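Local coordinates for ABC transporter substrate-binding protein (Rhizobium radiobacter, PDB 6TFX), which captures the opine mannopinic acid as the solute-binding component of an ABC transporter serving the uptake of mannityl-opines, at residues L128-P133 with A428-D433; F146-K151 with D158-R163; V267-A272 with G308-D313; R375-P380 with S404-P409. All coordinates share one frame; numbering follows the deposited sequence.

Contact 1 closes the longest loop, and the other three follow in series inside it: contact 2, contact 3, then contact 4. Contacts 2 and 3 lie on opposite sides of the chain's centre, with their own centres 45 Å apart. Contact 4 is more central, its centre 24 Å from that of contact 3 and 26 Å from that of contact 2; its Arg375 approaches the bound opine. Contact 1 joins the end of strand 123-128, in the four-stranded antiparallel sheet, to helix 422-430. Contact 2 brings together the two ends of helix 150-156, whereas contact 3 joins helix 265-272 to the approach to helix 314-323. None of the contacts touches another; they are spread over separate parts of the solute-binding fold.

Contact 1: L128-P133 with A428-D433; sequences LTRRVP and ARTETD
Arg130 is almost fully extended (phi -166°, psi 168°) just beyond strand 123-128, and it reaches across to Arg429 and Thr430 on the segment that belongs to helix 422-430. Its CB points at that segment, and the chain runs straight from CG to NE, carrying the guanidinium over Thr430. Methyl CG2 of Thr430 lies over one face of this flat group, offset toward its rim and 3.4 Å from Arg130 NE. Farther out, Arg130 NH2 meets the aliphatic stem of Arg429 at CD, 3.6 Å away. The two arginine chains cross at about a right angle, with guanidinium planes 23° apart; Arg130 NH2 and Arg429 NE stay 4.9 Å from each other. The charge of Arg429 is directed elsewhere, NE forming a salt bridge with Asp393 and NH2 a hydrogen bond with Thr397, which should ease the like-charge approach. Arg130 NH1 makes a weak hydrogen bond of 2.9 Å to Arg131 O. This small surface contact relies on methyl and methylene groups against a guanidinium. It links the loop leaving strand 123-128, an inner strand of the four-stranded antiparallel sheet, to helix 422-430, consistent with a lobe-to-lobe bridge in the closed, ligand-bound solute-binding fold.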
loop_
_atom_site.group_PDB
_atom_site.type_symbol
_atom_site.label_atom_id
_atom_site.label_comp_id
_atom_site.label_asym_id
_atom_site.label_seq_id
_atom_site.Cartn_x
_atom_site.Cartn_y
_atom_site.Cartn_z
ATOM N N LEU A 128 -17.520 -17.930 -7.422
ATOM C CA LEU A 128 -16.340 -18.234 -6.616
ATOM C C LEU A 128 -16.113 -19.728 -6.537
ATOM O O LEU A 128 -17.075 -20.502 -6.595
ATOM C CB LEU A 128 -16.536 -17.688 -5.176
ATOM C CG LEU A 128 -16.932 -16.203 -5.083
ATOM C CD1 LEU A 128 -17.168 -15.791 -3.616
ATOM C CD2 LEU A 128 -15.890 -15.316 -5.721
ATOM N N THR A 129 -14.847 -20.118 -6.318
ATOM C CA THR A 129 -14.498 -21.538 -6.138
ATOM C C THR A 129 -14.820 -21.976 -4.694
ATOM O O THR A 129 -14.856 -23.170 -4.415
ATOM C CB THR A 129 -13.007 -21.777 -6.440
ATOM O OG1 THR A 129 -12.209 -21.135 -5.443
ATOM C CG2 THR A 129 -12.601 -21.305 -7.818
ATOM N N ARG A 130 -14.985 -21.007 -3.775
ATOM C CA ARG A 130 -15.299 -21.261 -2.360
ATOM C C ARG A 130 -15.735 -19.936 -1.747
ATOM O O ARG A 130 -15.546 -18.899 -2.366
ATOM C CB ARG A 130 -14.073 -21.805 -1.606
ATOM C CG ARG A 130 -12.913 -20.844 -1.682
ATOM C CD ARG A 130 -11.911 -21.059 -0.599
ATOM N NE ARG A 130 -10.744 -20.194 -0.801
ATOM C CZ ARG A 130 -10.591 -18.985 -0.266
ATOM N NH1 ARG A 130 -11.549 -18.454 0.481
ATOM N NH2 ARG A 130 -9.482 -18.290 -0.489
ATOM N N ARG A 131 -16.305 -19.959 -0.536
ATOM C CA ARG A 131 -16.697 -18.682 0.067
ATOM C C ARG A 131 -15.490 -17.794 0.325
ATOM O O ARG A 131 -14.414 -18.284 0.713
ATOM C CB ARG A 131 -17.498 -18.910 1.346
ATOM C CG ARG A 131 -18.928 -19.304 1.018
ATOM C CD ARG A 131 -19.762 -19.656 2.245
ATOM N NE ARG A 131 -19.431 -20.981 2.782
ATOM C CZ ARG A 131 -19.849 -22.131 2.260
ATOM N NH1 ARG A 131 -20.631 -22.139 1.175
ATOM N NH2 ARG A 131 -19.485 -23.285 2.810
ATOM N N VAL A 132 -15.662 -16.480 0.074
ATOM C CA VAL A 132 -14.596 -15.499 0.249
ATOM C C VAL A 132 -15.171 -14.407 1.162
ATOM O O VAL A 132 -15.839 -13.478 0.690
ATOM C CB VAL A 132 -14.089 -14.920 -1.096
ATOM C CG1 VAL A 132 -12.982 -13.880 -0.847
ATOM C CG2 VAL A 132 -13.576 -16.053 -2.001
ATOM N N PRO A 133 -14.947 -14.550 2.493
ATOM C CA PRO A 133 -15.551 -13.601 3.443
ATOM C C PRO A 133 -15.292 -12.126 3.126
ATOM O O PRO A 133 -16.224 -11.293 3.263
ATOM C CB PRO A 133 -14.972 -14.031 4.788
ATOM C CG PRO A 133 -14.765 -15.548 4.627
ATOM C CD PRO A 133 -14.260 -15.662 3.189
ATOM N N ALA A 428 -5.241 -21.473 7.455
ATOM C CA ALA A 428 -5.984 -20.351 8.062
ATOM C C ALA A 428 -6.922 -19.703 7.052
ATOM O O ALA A 428 -8.032 -19.285 7.392
ATOM C CB ALA A 428 -5.005 -19.304 8.587
ATOM N N ARG A 429 -6.460 -19.588 5.796
ATOM C CA ARG A 429 -7.209 -18.889 4.763
ATOM C C ARG A 429 -8.660 -19.338 4.647
ATOM O O ARG A 429 -9.547 -18.494 4.524
ATOM C CB ARG A 429 -6.512 -19.038 3.398
ATOM C CG ARG A 429 -7.007 -17.981 2.432
ATOM C CD ARG A 429 -6.306 -18.062 1.098
ATOM N NE ARG A 429 -4.877 -17.776 1.218
ATOM C CZ ARG A 429 -3.915 -18.507 0.664
ATOM N NH1 ARG A 429 -4.219 -19.580 -0.065
ATOM N NH2 ARG A 429 -2.641 -18.163 0.815
ATOM N N THR A 430 -8.885 -20.657 4.734
ATOM C CA THR A 430 -10.214 -21.262 4.534
ATOM C C THR A 430 -10.801 -21.885 5.805
ATOM O O THR A 430 -11.849 -22.519 5.723
ATOM C CB THR A 430 -10.125 -22.319 3.422
ATOM O OG1 THR A 430 -9.168 -23.304 3.805
ATOM C CG2 THR A 430 -9.724 -21.727 2.078
ATOM N N GLU A 431 -10.155 -21.672 6.973
ATOM C CA GLU A 431 -10.646 -22.216 8.249
ATOM C C GLU A 431 -11.941 -21.498 8.643
ATOM O O GLU A 431 -11.977 -20.260 8.711
ATOM C CB GLU A 431 -9.575 -22.065 9.342
ATOM C CG GLU A 431 -10.021 -22.578 10.706
ATOM C CD GLU A 431 -10.540 -24.002 10.719
ATOM O OE1 GLU A 431 -9.825 -24.907 10.227
ATOM O OE2 GLU A 431 -11.662 -24.216 11.231
ATOM N N THR A 432 -13.013 -22.272 8.886
ATOM C CA THR A 432 -14.298 -21.633 9.194
ATOM C C THR A 432 -14.526 -21.432 10.695
ATOM O O THR A 432 -15.385 -20.609 11.051
ATOM C CB THR A 432 -15.448 -22.364 8.510
ATOM O OG1 THR A 432 -15.455 -23.701 9.008
ATOM C CG2 THR A 432 -15.322 -22.337 6.970
ATOM N N ASP A 433 -13.769 -22.130 11.573
ATOM C CA ASP A 433 -13.887 -21.916 13.039
ATOM C C ASP A 433 -13.100 -20.619 13.337
ATOM O O ASP A 433 -11.878 -20.584 13.104
ATOM C CB ASP A 433 -13.288 -23.104 13.802
ATOM C CG ASP A 433 -13.402 -22.946 15.307
ATOM O OD1 ASP A 433 -12.906 -21.921 15.847
ATOM O OD2 ASP A 433 -13.972 -23.848 15.950
#

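Contact 2: F146-K151 with D158-R163; sequences FIIPKK and DDFKRR
Phe160 carries the contact from its side, setting the far end of its ring against both Ile148 and Pro149. Its CZ lies 4.1 Å from Ile148 CB. The same CZ is 4.1 Å from Pro149 CD, and the neighbouring ring atom CE2 is 4.2 Å from that methylene. Both partners come at the ring obliquely, so this is an apolar contact without a stack. The backbones remain well apart, the CA atoms of Ile148 and Phe160 being 10.1 Å from each other, and the gap is spanned largely by the ring. A chi1 of -174° swings CG of Phe160 opposite its backbone N and extends the ring toward the other segment.

The next shell fixes both sides. Phe153 packs edge-to-face with Phe160 and also touches Ile148, while Ala152 and Tyr36 border Phe160. Helix 88-98 holds the first segment: Ser94 OG receives the N-H of Ile148, Asp90 OD1 that of Lys150, and Phe93 and Lys97 adjoin the Ile148 side chain. On the second segment, Lys161 NZ curls back to Asp158 O at 2.9 Å, in the carbonyl plane and on a lone pair. Further along, the backbone folds again, Arg163 N bonding to Phe160 O at 3.0 Å.

Pro149 is the N-cap of helix 150-156, which places the touching pair Ile148 and Phe153 at N' and N4, the positions of a hydrophobic staple. Phe160, arriving from beyond the other end of the helix, adds to that staple, so residues from both ends of helix 150-156 meet in a buried apolar cluster.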
loop_
_atom_site.group_PDB
_atom_site.type_symbol
_atom_site.label_atom_id
_atom_site.label_comp_id
_atom_site.label_asym_id
_atom_site.label_seq_id
_atom_site.Cartn_x
_atom_site.Cartn_y
_atom_site.Cartn_z
ATOM N N PHE A 146 -10.270 -1.773 -8.992
ATOM C CA PHE A 146 -10.650 -0.655 -9.859
ATOM C C PHE A 146 -11.042 -1.137 -11.243
ATOM O O PHE A 146 -10.397 -2.041 -11.781
ATOM C CB PHE A 146 -9.478 0.298 -10.010
ATOM C CG PHE A 146 -9.139 1.051 -8.744
ATOM C CD1 PHE A 146 -9.922 2.126 -8.324
ATOM C CD2 PHE A 146 -7.974 0.766 -8.039
ATOM C CE1 PHE A 146 -9.566 2.884 -7.196
ATOM C CE2 PHE A 146 -7.627 1.512 -6.894
ATOM C CZ PHE A 146 -8.426 2.561 -6.482
ATOM N N ILE A 147 -12.075 -0.504 -11.824
ATOM C CA ILE A 147 -12.570 -0.871 -13.147
ATOM C C ILE A 147 -11.986 0.055 -14.207
ATOM O O ILE A 147 -12.006 1.271 -14.057
ATOM C CB ILE A 147 -14.117 -0.897 -13.182
ATOM C CG1 ILE A 147 -14.705 -1.770 -12.042
ATOM C CG2 ILE A 147 -14.659 -1.318 -14.567
ATOM C CD1 ILE A 147 -14.236 -3.266 -12.010
ATOM N N ILE A 148 -11.494 -0.542 -15.289
ATOM C CA ILE A 148 -10.945 0.205 -16.428
ATOM C C ILE A 148 -11.750 -0.090 -17.722
ATOM O O ILE A 148 -12.454 -1.109 -17.773
ATOM C CB ILE A 148 -9.425 -0.013 -16.629
ATOM C CG1 ILE A 148 -9.116 -1.409 -17.232
ATOM C CG2 ILE A 148 -8.666 0.229 -15.318
ATOM C CD1 ILE A 148 -7.629 -1.664 -17.518
ATOM N N PRO A 149 -11.638 0.771 -18.764
ATOM C CA PRO A 149 -12.441 0.551 -19.976
ATOM C C PRO A 149 -11.775 -0.433 -20.917
ATOM O O PRO A 149 -10.614 -0.259 -21.276
ATOM C CB PRO A 149 -12.579 1.952 -20.603
ATOM C CG PRO A 149 -11.743 2.873 -19.759
ATOM C CD PRO A 149 -10.891 2.044 -18.851
ATOM N N LYS A 150 -12.528 -1.464 -21.320
ATOM C CA LYS A 150 -12.060 -2.478 -22.256
ATOM C C LYS A 150 -11.498 -1.817 -23.519
ATOM O O LYS A 150 -10.370 -2.116 -23.906
ATOM C CB LYS A 150 -13.238 -3.403 -22.619
ATOM C CG LYS A 150 -12.870 -4.635 -23.440
ATOM C CD LYS A 150 -14.140 -5.441 -23.674
ATOM C CE LYS A 150 -13.920 -6.777 -24.329
ATOM N NZ LYS A 150 -15.210 -7.521 -24.451
ATOM N N LYS A 151 -12.268 -0.910 -24.147
ATOM C CA LYS A 151 -11.823 -0.261 -25.405
ATOM C C LYS A 151 -10.570 0.576 -25.249
ATOM O O LYS A 151 -9.689 0.528 -26.124
ATOM C CB LYS A 151 -12.917 0.622 -26.000
ATOM C CG LYS A 151 -14.192 -0.092 -26.438
ATOM C CD LYS A 151 -15.015 0.763 -27.427
ATOM C CE LYS A 151 -15.587 2.081 -26.926
ATOM N NZ LYS A 151 -16.754 2.516 -27.734
ATOM N N ASP A 158 0.400 -0.540 -23.868
ATOM C CA ASP A 158 1.548 -0.091 -23.069
ATOM C C ASP A 158 1.531 1.402 -22.726
ATOM O O ASP A 158 2.231 1.807 -21.794
ATOM C CB ASP A 158 2.873 -0.481 -23.762
ATOM C CG ASP A 158 3.212 -1.970 -23.686
ATOM O OD1 ASP A 158 2.576 -2.694 -22.876
ATOM O OD2 ASP A 158 4.130 -2.409 -24.414
ATOM N N ASP A 159 0.740 2.216 -23.455
ATOM C CA ASP A 159 0.647 3.651 -23.187
ATOM C C ASP A 159 -0.467 3.990 -22.192
ATOM O O ASP A 159 -0.517 5.119 -21.698
ATOM C CB ASP A 159 0.449 4.440 -24.491
ATOM C CG ASP A 159 1.306 5.700 -24.572
ATOM O OD1 ASP A 159 2.480 5.655 -24.120
ATOM O OD2 ASP A 159 0.817 6.720 -25.112
ATOM N N PHE A 160 -1.347 3.023 -21.872
ATOM C CA PHE A 160 -2.444 3.284 -20.931
ATOM C C PHE A 160 -1.915 3.761 -19.576
ATOM O O PHE A 160 -2.523 4.636 -18.961
ATOM C CB PHE A 160 -3.329 2.040 -20.759
ATOM C CG PHE A 160 -4.567 2.248 -19.915
ATOM C CD1 PHE A 160 -4.538 2.028 -18.540
ATOM C CD2 PHE A 160 -5.759 2.666 -20.494
ATOM C CE1 PHE A 160 -5.683 2.211 -17.765
ATOM C CE2 PHE A 160 -6.907 2.863 -19.713
ATOM C CZ PHE A 160 -6.854 2.650 -18.352
ATOM N N LYS A 161 -0.787 3.187 -19.114
ATOM C CA LYS A 161 -0.184 3.541 -17.804
ATOM C C LYS A 161 0.162 5.046 -17.662
ATOM O O LYS A 161 0.271 5.540 -16.534
ATOM C CB LYS A 161 1.031 2.656 -17.507
ATOM C CG LYS A 161 2.175 2.829 -18.503
ATOM C CD LYS A 161 3.471 2.105 -18.075
ATOM C CE LYS A 161 3.454 0.602 -18.261
ATOM N NZ LYS A 161 3.395 0.208 -19.690
ATOM N N ARG A 162 0.322 5.771 -18.803
ATOM C CA ARG A 162 0.596 7.217 -18.771
ATOM C C ARG A 162 -0.573 8.043 -19.360
ATOM O O ARG A 162 -0.535 9.270 -19.324
ATOM C CB ARG A 162 1.949 7.551 -19.435
ATOM C CG ARG A 162 3.150 7.030 -18.634
ATOM C CD ARG A 162 4.476 7.669 -19.043
ATOM N NE ARG A 162 4.704 8.969 -18.392
ATOM C CZ ARG A 162 5.324 9.131 -17.225
ATOM N NH1 ARG A 162 5.780 8.078 -16.555
ATOM N NH2 ARG A 162 5.491 10.345 -16.718
ATOM N N ARG A 163 -1.631 7.363 -19.876
ATOM C CA ARG A 163 -2.819 8.028 -20.440
ATOM C C ARG A 163 -4.041 7.281 -19.891
ATOM O O ARG A 163 -4.745 6.596 -20.651
ATOM C CB ARG A 163 -2.777 7.984 -21.970
ATOM C CG ARG A 163 -1.662 8.845 -22.568
ATOM C CD ARG A 163 -1.642 8.774 -24.088
ATOM N NE ARG A 163 -2.896 9.239 -24.687
ATOM C CZ ARG A 163 -3.537 8.612 -25.669
ATOM N NH1 ARG A 163 -3.043 7.493 -26.190
ATOM N NH2 ARG A 163 -4.669 9.103 -26.147
#

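Contact 3: V267-A272 with G308-D313; sequences VRQALA and GVLNYD
Gln269 carries the flat carboxamide nearest to Leu310, yet neither a face nor an edge of that amide receives the leucine. Methyl CD2 of Leu310 stops lower on the chain, 4.0 Å from Gln269 CG and 3.9 Å from Gln269 CA. A chi1 of -70° sets Gln269 CG opposite the carbonyl carbon, and the rest of the chain extends past the leucine, which crosses it obliquely. One turn along the helix face, Ala272 CB lies 3.8 Å from the same CD2 and 3.9 Å from Leu310 CB. The leucine branch is therefore seated between the two helix residues, and the backbones draw near here, with Ala272 CA 6.0 Å from Leu310 CA.

Two flat peptide carbonyls are joined through a water that donates to both Ala272 O and Leu310 O, each at 2.9 Å. This satisfies a carbonyl at the close of helix 265-272. Beside it, Asn311 O takes a hydrogen bond from His273 ND1, and a backbone bond links Asp313 with His273, tying the loop to the residue that follows the helix. Ala272 also packs on Ile455 of strand 454-467, close in sequence to Cys453, a magnesium-binding residue about 10 Å from Ala272 by side chains.

The loop then enters helix 314-323, where Asp313 OD1 accepts the N-H of Gln316, a classic aspartate N-cap. Ser317 OG bonds Ala270 O, so helix 314-323 and its N-capped entry loop pack on the C-terminal end of helix 265-272, whose last carbonyl is bridged by water.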
loop_
_atom_site.group_PDB
_atom_site.type_symbol
_atom_site.label_atom_id
_atom_site.label_comp_id
_atom_site.label_asym_id
_atom_site.label_seq_id
_atom_site.Cartn_x
_atom_site.Cartn_y
_atom_site.Cartn_z
ATOM N N VAL A 267 23.224 -15.525 12.122
ATOM C CA VAL A 267 23.507 -14.200 11.551
ATOM C C VAL A 267 22.225 -13.373 11.539
ATOM O O VAL A 267 22.253 -12.179 11.841
ATOM C CB VAL A 267 24.177 -14.294 10.160
ATOM C CG1 VAL A 267 24.464 -12.903 9.586
ATOM C CG2 VAL A 267 25.468 -15.113 10.240
ATOM N N ARG A 268 21.089 -14.008 11.197
ATOM C CA ARG A 268 19.797 -13.295 11.172
ATOM C C ARG A 268 19.420 -12.903 12.609
ATOM O O ARG A 268 18.987 -11.772 12.867
ATOM C CB ARG A 268 18.694 -14.187 10.566
ATOM C CG ARG A 268 19.001 -14.573 9.124
ATOM C CD ARG A 268 17.768 -15.030 8.353
ATOM N NE ARG A 268 17.103 -16.197 8.944
ATOM C CZ ARG A 268 17.388 -17.457 8.633
ATOM N NH1 ARG A 268 18.430 -17.736 7.855
ATOM N NH2 ARG A 268 16.683 -18.453 9.154
ATOM N N GLN A 269 19.582 -13.841 13.563
ATOM C CA GLN A 269 19.295 -13.554 14.967
ATOM C C GLN A 269 20.173 -12.404 15.467
ATOM O O GLN A 269 19.685 -11.503 16.157
ATOM C CB GLN A 269 19.547 -14.796 15.828
ATOM C CG GLN A 269 18.510 -15.892 15.592
ATOM C CD GLN A 269 18.917 -17.192 16.253
ATOM O OE1 GLN A 269 20.111 -17.494 16.427
ATOM N NE2 GLN A 269 17.918 -17.996 16.625
ATOM N N ALA A 270 21.462 -12.405 15.059
ATOM C CA ALA A 270 22.364 -11.325 15.457
ATOM C C ALA A 270 21.804 -9.979 14.969
ATOM O O ALA A 270 21.788 -9.024 15.720
ATOM C CB ALA A 270 23.757 -11.558 14.886
ATOM N N LEU A 271 21.320 -9.924 13.712
ATOM C CA LEU A 271 20.765 -8.667 13.186
ATOM C C LEU A 271 19.545 -8.251 13.988
ATOM O O LEU A 271 19.441 -7.089 14.381
ATOM C CB LEU A 271 20.427 -8.804 11.687
ATOM C CG LEU A 271 19.976 -7.535 10.965
ATOM C CD1 LEU A 271 21.060 -6.438 11.007
ATOM C CD2 LEU A 271 19.618 -7.861 9.514
ATOM N N ALA A 272 18.637 -9.210 14.261
ATOM C CA ALA A 272 17.395 -8.919 14.994
ATOM C C ALA A 272 17.694 -8.391 16.408
ATOM O O ALA A 272 16.939 -7.547 16.908
ATOM C CB ALA A 272 16.527 -10.168 15.087
ATOM N N GLY A 308 6.860 -13.194 19.542
ATOM C CA GLY A 308 8.207 -13.578 19.963
ATOM C C GLY A 308 9.335 -12.754 19.367
ATOM O O GLY A 308 10.433 -13.266 19.192
ATOM N N VAL A 309 9.079 -11.479 19.040
ATOM C CA VAL A 309 10.110 -10.602 18.461
ATOM C C VAL A 309 11.372 -10.602 19.335
ATOM O O VAL A 309 11.276 -10.514 20.560
ATOM C CB VAL A 309 9.559 -9.185 18.170
ATOM C CG1 VAL A 309 10.674 -8.193 17.810
ATOM C CG2 VAL A 309 8.530 -9.257 17.044
ATOM N N LEU A 310 12.538 -10.741 18.694
ATOM C CA LEU A 310 13.810 -10.815 19.419
ATOM C C LEU A 310 14.153 -9.488 20.099
ATOM O O LEU A 310 13.982 -8.420 19.499
ATOM C CB LEU A 310 14.925 -11.275 18.468
ATOM C CG LEU A 310 15.009 -12.804 18.252
ATOM C CD1 LEU A 310 13.750 -13.363 17.600
ATOM C CD2 LEU A 310 16.183 -13.159 17.350
ATOM N N ASN A 311 14.621 -9.566 21.349
ATOM C CA ASN A 311 14.917 -8.366 22.145
ATOM C C ASN A 311 16.206 -7.671 21.721
ATOM O O ASN A 311 17.039 -8.245 21.031
ATOM C CB ASN A 311 14.974 -8.705 23.644
ATOM C CG ASN A 311 16.194 -9.483 24.061
ATOM O OD1 ASN A 311 16.703 -10.347 23.327
ATOM N ND2 ASN A 311 16.715 -9.178 25.257
ATOM N N TYR A 312 16.378 -6.436 22.184
ATOM C CA TYR A 312 17.576 -5.670 21.872
ATOM C C TYR A 312 18.689 -6.110 22.811
ATOM O O TYR A 312 18.553 -5.973 24.034
ATOM C CB TYR A 312 17.301 -4.169 22.032
ATOM C CG TYR A 312 18.498 -3.307 21.720
ATOM C CD1 TYR A 312 19.001 -3.217 20.424
ATOM C CD2 TYR A 312 19.166 -2.619 22.727
ATOM C CE1 TYR A 312 20.103 -2.412 20.130
ATOM C CE2 TYR A 312 20.243 -1.781 22.441
ATOM C CZ TYR A 312 20.709 -1.684 21.141
ATOM O OH TYR A 312 21.808 -0.907 20.869
ATOM N N ASP A 313 19.795 -6.627 22.248
ATOM C CA ASP A 313 20.936 -7.074 23.052
ATOM C C ASP A 313 22.117 -7.146 22.115
ATOM O O ASP A 313 22.411 -8.225 21.617
ATOM C CB ASP A 313 20.672 -8.463 23.683
ATOM C CG ASP A 313 21.726 -8.952 24.671
ATOM O OD1 ASP A 313 22.797 -8.346 24.737
ATOM O OD2 ASP A 313 21.475 -9.974 25.353
HETATM O O HOH W 1 14.063 -7.884 16.661
#

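Contact 4: R375-P380 with S404-P409; sequences RKDLSP and SEIGKP
Ile406, with chi1 at -59°, turns CG2 opposite its own backbone N and thereby into the bend made by Arg375, Lys376 and Asp377. Asp377 has a left-handed backbone (phi 65°) and a side chain rotated away from the staggered positions (chi1 -124°), laying its carboxylate alongside the isoleucine. Methyl CG2 is 3.3 Å from Arg375 O, 3.7 Å from Asp377 N and 3.8 Å from Asp377 CG, so a single branch fills the curve of the backbone. The side chains of Asp377 and Ile406 run past each other in opposite directions. Asp377 OD1 is bonded to His417 NE2, while His417 ND1 bonds to Glu405 OE2; two acids on one imidazole would tend to favour its protonated form. His417 precedes the magnesium ligand Cys418. Glu405 OE1 also pairs with Lys408 NZ at 3.3 Å across a type II turn, which has Gly407 at its third position. The end of Arg375 leads away from Ile406, and its side chain comes within about 4 Å of the bound opine; NH1 and NH2 are held by His371 and Tyr384. The contact thus packs the link between helix 367-374 and strand 381-386 against the turn between helices 392-400 and 422-430.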
loop_
_atom_site.group_PDB
_atom_site.type_symbol
_atom_site.label_atom_id
_atom_site.label_comp_id
_atom_site.label_asym_id
_atom_site.label_seq_id
_atom_site.Cartn_x
_atom_site.Cartn_y
_atom_site.Cartn_z
ATOM N N ARG A 375 12.282 -6.421 -6.857
ATOM C CA ARG A 375 11.451 -7.469 -7.471
ATOM C C ARG A 375 12.249 -8.315 -8.490
ATOM O O ARG A 375 11.692 -9.222 -9.104
ATOM C CB ARG A 375 10.185 -6.849 -8.083
ATOM C CG ARG A 375 9.199 -6.466 -6.976
ATOM C CD ARG A 375 8.032 -5.701 -7.549
ATOM N NE ARG A 375 6.976 -5.438 -6.572
ATOM C CZ ARG A 375 7.025 -4.479 -5.655
ATOM N NH1 ARG A 375 8.130 -3.746 -5.509
ATOM N NH2 ARG A 375 5.983 -4.264 -4.851
ATOM N N LYS A 376 13.551 -7.993 -8.671
ATOM C CA LYS A 376 14.483 -8.762 -9.491
ATOM C C LYS A 376 15.477 -9.493 -8.547
ATOM O O LYS A 376 16.474 -10.067 -9.019
ATOM C CB LYS A 376 15.237 -7.861 -10.477
ATOM C CG LYS A 376 14.372 -7.367 -11.622
ATOM C CD LYS A 376 15.203 -6.494 -12.554
ATOM C CE LYS A 376 14.428 -6.026 -13.763
ATOM N NZ LYS A 376 15.185 -4.998 -14.529
ATOM N N ASP A 377 15.214 -9.451 -7.216
ATOM C CA ASP A 377 16.008 -10.134 -6.182
ATOM C C ASP A 377 17.418 -9.549 -6.104
ATOM O O ASP A 377 18.391 -10.271 -5.844
ATOM C CB ASP A 377 16.079 -11.645 -6.487
ATOM C CG ASP A 377 15.597 -12.556 -5.402
ATOM O OD1 ASP A 377 15.360 -12.060 -4.267
ATOM O OD2 ASP A 377 15.476 -13.778 -5.670
ATOM N N LEU A 378 17.521 -8.235 -6.317
ATOM C CA LEU A 378 18.839 -7.601 -6.364
ATOM C C LEU A 378 19.367 -7.131 -5.020
ATOM O O LEU A 378 20.527 -6.713 -4.962
ATOM C CB LEU A 378 18.864 -6.455 -7.389
ATOM C CG LEU A 378 18.674 -6.886 -8.855
ATOM C CD1 LEU A 378 18.528 -5.700 -9.773
ATOM C CD2 LEU A 378 19.827 -7.770 -9.349
ATOM N N SER A 379 18.548 -7.193 -3.949
ATOM C CA SER A 379 19.044 -6.753 -2.635
ATOM C C SER A 379 19.002 -7.929 -1.632
ATOM O O SER A 379 17.969 -8.624 -1.571
ATOM C CB SER A 379 18.209 -5.591 -2.094
ATOM O OG SER A 379 18.844 -4.984 -0.973
ATOM N N PRO A 380 20.054 -8.119 -0.802
ATOM C CA PRO A 380 20.045 -9.244 0.168
ATOM C C PRO A 380 19.079 -9.036 1.328
ATOM O O PRO A 380 18.705 -9.994 2.018
ATOM C CB PRO A 380 21.483 -9.280 0.685
ATOM C CG PRO A 380 21.987 -7.881 0.511
ATOM C CD PRO A 380 21.350 -7.404 -0.778
ATOM N N SER A 404 4.563 -16.507 -3.253
ATOM C CA SER A 404 4.796 -15.095 -3.500
ATOM C C SER A 404 6.281 -14.740 -3.655
ATOM O O SER A 404 6.614 -13.574 -3.826
ATOM C CB SER A 404 4.192 -14.288 -2.358
ATOM O OG SER A 404 2.785 -14.514 -2.307
ATOM N N GLU A 405 7.164 -15.736 -3.534
ATOM C CA GLU A 405 8.624 -15.579 -3.579
ATOM C C GLU A 405 9.068 -14.871 -4.844
ATOM O O GLU A 405 8.579 -15.193 -5.927
ATOM C CB GLU A 405 9.246 -16.994 -3.477
ATOM C CG GLU A 405 10.682 -17.177 -3.897
ATOM C CD GLU A 405 11.191 -18.571 -3.567
ATOM O OE1 GLU A 405 10.355 -19.481 -3.363
ATOM O OE2 GLU A 405 12.427 -18.751 -3.494
ATOM N N ILE A 406 9.997 -13.898 -4.709
ATOM C CA ILE A 406 10.521 -13.213 -5.896
ATOM C C ILE A 406 11.169 -14.246 -6.837
ATOM O O ILE A 406 11.896 -15.142 -6.389
ATOM C CB ILE A 406 11.530 -12.101 -5.488
ATOM C CG1 ILE A 406 10.891 -11.052 -4.582
ATOM C CG2 ILE A 406 12.199 -11.467 -6.712
ATOM C CD1 ILE A 406 9.546 -10.505 -5.033
ATOM N N GLY A 407 10.876 -14.115 -8.112
ATOM C CA GLY A 407 11.436 -15.031 -9.103
ATOM C C GLY A 407 10.403 -15.989 -9.662
ATOM O O GLY A 407 10.645 -16.626 -10.682
ATOM N N LYS A 408 9.234 -16.105 -8.994
ATOM C CA LYS A 408 8.186 -17.010 -9.471
ATOM C C LYS A 408 7.176 -16.252 -10.331
ATOM O O LYS A 408 6.975 -15.045 -10.107
ATOM C CB LYS A 408 7.473 -17.652 -8.263
ATOM C CG LYS A 408 8.355 -18.645 -7.526
ATOM C CD LYS A 408 7.583 -19.370 -6.465
ATOM C CE LYS A 408 8.456 -20.399 -5.812
ATOM N NZ LYS A 408 7.768 -21.056 -4.678
ATOM N N PRO A 409 6.416 -16.944 -11.228
ATOM C CA PRO A 409 5.366 -16.230 -11.989
ATOM C C PRO A 409 4.296 -15.615 -11.073
ATOM O O PRO A 409 3.709 -14.582 -11.395
ATOM C CB PRO A 409 4.767 -17.318 -12.896
ATOM C CG PRO A 409 5.813 -18.417 -12.941
ATOM C CD PRO A 409 6.489 -18.376 -11.601
#